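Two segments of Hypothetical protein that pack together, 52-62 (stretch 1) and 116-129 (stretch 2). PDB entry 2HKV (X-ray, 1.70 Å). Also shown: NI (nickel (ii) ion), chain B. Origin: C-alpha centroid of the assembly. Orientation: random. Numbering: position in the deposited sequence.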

# COMPACT_ATOMS: atom_id res chain seq x y z
N VAL A 52 -4.38 -4.89 13.91
CA VAL A 52 -4.49 -6.35 13.90
C VAL A 52 -4.19 -7.01 12.54
O VAL A 52 -3.94 -8.23 12.49
CB VAL A 52 -5.86 -6.86 14.39
CG1 VAL A 52 -6.22 -6.24 15.72
CG2 VAL A 52 -6.94 -6.55 13.34
N LEU A 53 -4.14 -6.26 11.45
CA LEU A 53 -4.22 -6.97 10.19
C LEU A 53 -2.99 -7.84 9.85
O LEU A 53 -3.11 -8.80 9.07
CB LEU A 53 -4.58 -6.03 9.02
CG LEU A 53 -3.61 -4.96 8.51
CD1 LEU A 53 -2.39 -5.50 7.62
CD2 LEU A 53 -4.46 -3.95 7.71
N LEU A 54 -1.81 -7.48 10.36
CA LEU A 54 -0.61 -8.26 9.98
C LEU A 54 -0.75 -9.67 10.52
O LEU A 54 -0.28 -10.61 9.89
CB LEU A 54 0.69 -7.61 10.45
CG LEU A 54 1.19 -6.35 9.75
CD1 LEU A 54 2.49 -5.88 10.45
CD2 LEU A 54 1.43 -6.59 8.25
N GLU A 55 -1.43 -9.84 11.66
CA GLU A 55 -1.65 -11.17 12.25
C GLU A 55 -2.88 -11.82 11.64
O GLU A 55 -2.85 -12.98 11.26
CB GLU A 55 -1.72 -11.03 13.77
CG GLU A 55 -2.12 -12.25 14.52
CD GLU A 55 -1.98 -12.12 16.03
OE1 GLU A 55 -1.38 -11.13 16.53
OE2 GLU A 55 -2.49 -13.02 16.73
N ALA A 56 -3.97 -11.04 11.51
CA ALA A 56 -5.22 -11.50 10.94
C ALA A 56 -4.97 -12.13 9.59
O ALA A 56 -5.37 -13.26 9.33
CB ALA A 56 -6.31 -10.32 10.84
N ASP A 57 -4.25 -11.42 8.72
CA ASP A 57 -4.07 -11.95 7.39
C ASP A 57 -3.30 -13.25 7.40
O ASP A 57 -3.57 -14.12 6.59
CB ASP A 57 -3.38 -10.94 6.46
CG ASP A 57 -4.28 -9.75 6.07
OD1 ASP A 57 -5.39 -9.50 6.67
OD2 ASP A 57 -3.86 -8.97 5.16
N LEU A 58 -2.33 -13.38 8.28
CA LEU A 58 -1.52 -14.59 8.29
C LEU A 58 -2.27 -15.76 8.90
O LEU A 58 -2.05 -16.88 8.49
CB LEU A 58 -0.16 -14.36 8.97
CG LEU A 58 0.82 -13.45 8.18
CD1 LEU A 58 2.14 -13.43 8.87
CD2 LEU A 58 0.98 -13.91 6.77
N ARG A 59 -3.15 -15.48 9.85
CA ARG A 59 -4.06 -16.49 10.40
C ARG A 59 -5.03 -16.99 9.35
O ARG A 59 -5.26 -18.22 9.21
CB ARG A 59 -4.82 -15.90 11.60
CG ARG A 59 -3.96 -15.73 12.84
CD ARG A 59 -4.71 -15.39 14.14
NE ARG A 59 -3.75 -15.32 15.24
CZ ARG A 59 -3.44 -16.33 16.05
NH1 ARG A 59 -4.05 -17.49 15.96
NH2 ARG A 59 -2.50 -16.15 16.97
N ILE A 60 -5.67 -16.05 8.64
CA ILE A 60 -6.48 -16.39 7.48
C ILE A 60 -5.69 -17.31 6.52
O ILE A 60 -6.28 -18.27 6.00
CB ILE A 60 -6.99 -15.11 6.76
CG1 ILE A 60 -8.12 -14.47 7.59
CG2 ILE A 60 -7.42 -15.41 5.31
CD1 ILE A 60 -8.23 -12.94 7.41
N ALA A 61 -4.42 -16.98 6.30
CA ALA A 61 -3.49 -17.69 5.38
C ALA A 61 -3.21 -19.15 5.79
O ALA A 61 -3.03 -20.04 4.95
CB ALA A 61 -2.15 -16.91 5.24
N THR A 62 -3.21 -19.38 7.10
CA THR A 62 -2.86 -20.69 7.63
C THR A 62 -4.07 -21.54 7.90
O THR A 62 -3.91 -22.64 8.36
CB THR A 62 -1.90 -20.57 8.83
OG1 THR A 62 -2.46 -19.73 9.83
CG2 THR A 62 -0.57 -19.92 8.37
N GLY A 116 3.54 -15.03 -1.21
CA GLY A 116 2.43 -14.19 -1.60
C GLY A 116 1.60 -13.65 -0.46
O GLY A 116 1.28 -12.47 -0.44
N TRP A 117 1.30 -14.46 0.54
CA TRP A 117 0.59 -13.97 1.71
C TRP A 117 1.36 -12.95 2.52
O TRP A 117 0.80 -11.98 3.02
CB TRP A 117 0.15 -15.14 2.62
CG TRP A 117 -1.10 -15.84 2.13
CD1 TRP A 117 -1.20 -17.12 1.64
CD2 TRP A 117 -2.43 -15.28 2.08
NE1 TRP A 117 -2.52 -17.38 1.28
CE2 TRP A 117 -3.28 -16.27 1.54
CE3 TRP A 117 -2.96 -14.05 2.44
CZ2 TRP A 117 -4.64 -16.06 1.36
CZ3 TRP A 117 -4.33 -13.84 2.27
CH2 TRP A 117 -5.14 -14.87 1.74
N LEU A 118 2.65 -13.17 2.70
CA LEU A 118 3.49 -12.18 3.34
C LEU A 118 3.51 -10.85 2.59
O LEU A 118 3.45 -9.78 3.20
CB LEU A 118 4.88 -12.75 3.51
CG LEU A 118 5.08 -13.85 4.55
CD1 LEU A 118 6.40 -14.65 4.41
CD2 LEU A 118 4.85 -13.36 5.99
N LEU A 119 3.55 -10.91 1.26
CA LEU A 119 3.42 -9.67 0.48
C LEU A 119 2.00 -9.07 0.58
O LEU A 119 1.85 -7.83 0.68
CB LEU A 119 3.81 -9.89 -0.98
CG LEU A 119 3.61 -8.72 -1.97
CD1 LEU A 119 4.35 -7.46 -1.51
CD2 LEU A 119 4.07 -9.18 -3.37
N GLU A 120 0.95 -9.91 0.59
CA GLU A 120 -0.41 -9.41 0.67
C GLU A 120 -0.62 -8.61 1.94
O GLU A 120 -1.25 -7.57 1.91
CB GLU A 120 -1.41 -10.57 0.60
CG GLU A 120 -2.91 -10.19 0.52
CD GLU A 120 -3.49 -9.67 1.84
OE1 GLU A 120 -3.00 -10.09 2.91
OE2 GLU A 120 -4.44 -8.85 1.85
N ALA A 121 -0.03 -9.05 3.04
CA ALA A 121 -0.30 -8.40 4.31
C ALA A 121 0.45 -7.06 4.24
O ALA A 121 -0.05 -6.08 4.77
CB ALA A 121 0.21 -9.25 5.45
N ALA A 122 1.63 -7.04 3.63
CA ALA A 122 2.40 -5.79 3.46
C ALA A 122 1.60 -4.69 2.69
O ALA A 122 1.44 -3.55 3.16
CB ALA A 122 3.78 -6.07 2.77
N VAL A 123 1.11 -5.02 1.51
CA VAL A 123 0.36 -4.06 0.72
C VAL A 123 -0.97 -3.72 1.36
O VAL A 123 -1.43 -2.60 1.21
CB VAL A 123 0.17 -4.52 -0.78
CG1 VAL A 123 1.54 -4.66 -1.44
CG2 VAL A 123 -0.64 -5.81 -0.93
N HIS A 124 -1.59 -4.65 2.08
CA HIS A 124 -2.79 -4.33 2.87
C HIS A 124 -2.51 -3.29 3.99
O HIS A 124 -3.24 -2.30 4.15
CB HIS A 124 -3.35 -5.66 3.41
CG HIS A 124 -4.68 -5.55 4.03
ND1 HIS A 124 -5.19 -6.53 4.83
CD2 HIS A 124 -5.60 -4.57 3.98
CE1 HIS A 124 -6.38 -6.16 5.25
NE2 HIS A 124 -6.65 -4.98 4.73
N LEU A 125 -1.36 -3.41 4.62
CA LEU A 125 -0.91 -2.44 5.59
C LEU A 125 -0.73 -1.02 5.00
O LEU A 125 -1.27 -0.02 5.55
CB LEU A 125 0.39 -2.89 6.29
CG LEU A 125 0.87 -1.98 7.43
CD1 LEU A 125 0.04 -2.19 8.69
CD2 LEU A 125 2.40 -2.24 7.69
N TYR A 126 -0.08 -0.92 3.87
CA TYR A 126 0.15 0.35 3.19
C TYR A 126 -1.16 0.92 2.66
O TYR A 126 -1.35 2.11 2.71
CB TYR A 126 1.22 0.19 2.08
CG TYR A 126 2.64 0.36 2.62
CD1 TYR A 126 3.30 -0.73 3.22
CD2 TYR A 126 3.32 1.54 2.48
CE1 TYR A 126 4.56 -0.62 3.77
CE2 TYR A 126 4.60 1.68 2.98
CZ TYR A 126 5.24 0.58 3.57
OH TYR A 126 6.52 0.74 4.05
N HIS A 127 -2.09 0.07 2.21
CA HIS A 127 -3.45 0.53 1.84
C HIS A 127 -4.12 1.29 3.00
O HIS A 127 -4.63 2.39 2.83
CB HIS A 127 -4.28 -0.69 1.39
CG HIS A 127 -5.74 -0.40 1.15
ND1 HIS A 127 -6.20 0.18 -0.02
CD2 HIS A 127 -6.83 -0.58 1.93
CE1 HIS A 127 -7.52 0.32 0.04
NE2 HIS A 127 -7.93 -0.12 1.22
N HIS A 128 -4.16 0.68 4.18
CA HIS A 128 -4.83 1.32 5.26
C HIS A 128 -4.04 2.39 5.96
O HIS A 128 -4.66 3.30 6.53
CB HIS A 128 -5.38 0.32 6.28
CG HIS A 128 -6.47 -0.55 5.74
ND1 HIS A 128 -7.71 -0.05 5.39
CD2 HIS A 128 -6.53 -1.88 5.56
CE1 HIS A 128 -8.47 -1.07 5.01
NE2 HIS A 128 -7.76 -2.18 5.04
N ARG A 129 -2.70 2.34 5.94
CA ARG A 129 -1.91 3.45 6.47
C ARG A 129 -2.26 4.73 5.67
O ARG A 129 -2.44 5.85 6.23
CB ARG A 129 -0.44 3.18 6.31
CG ARG A 129 0.45 4.22 7.01
CD ARG A 129 1.94 4.07 6.72
NE ARG A 129 2.23 4.36 5.31
CZ ARG A 129 3.43 4.71 4.86
NH1 ARG A 129 4.47 4.77 5.67
NH2 ARG A 129 3.58 4.92 3.56
NI NI B . -8.56 -4.08 5.04
O HOH W 1 -10.66 -3.27 5.03
O HOH W 2 -9.51 -5.92 4.94

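A metal-binding histidine is seldom held by its metal alone; a carboxylate behind the ring commonly fixes its orientation, and this pair of helices is a compact example. Residues 52-61 and 116-129 run roughly antiparallel, at 149°, with their axes 9.3 Å apart at closest approach, and together they bury 608 Å². On the second helix, His124 and His128 stand one turn apart, and the NE2 atom of each lies 2.1 Å from NI. With chi1 t and chi2 -164°, His124 presents ND1 to the first helix while NE2 faces the nickel, and His124 ND1 donates a nearly straight hydrogen bond (169°) to Asp57 OD2 at 2.8 Å. Asp57, chi1 m, points its CA-to-CB bond toward the partner, and its carboxylate reaches the edge of the imidazole. Asp57 OD2 also lies 2.7 Å from Glu120 OE1. Glu120 sets out sideways, and its t, m conformation brings its carboxylate in to Asp57.

Leu53 supplies the apolar counterpart. Its p, p rotamer lets the side chain sit as a knob among Ala121, His124, Leu125 and His128, with Leu53 CD2 over the His124 ring face, 3.7 Å from the ring centroid. The imidazole is thus gripped at its edge by an acid and covered on one face by a methyl.

Alanines lie where the backbones are nearest: Ala121 opposite Leu54 (CA to CA 5.7 Å) and Ala61 opposite Trp117 (CA to CA 6.6 Å). Leu54, chi1 m and chi2 t, extends its end inward until Leu54 CD2 is 4.1 Å from Ala121 CB. Leu58 repeats this m, t conformation one turn later, placing Leu58 CD1 4.0 Å from Leu118 CD2. Farther along, Ala61 CB rests over the face of Trp117, 3.5 Å from Trp117 CG, a flat surface against which a lone methyl packs closely.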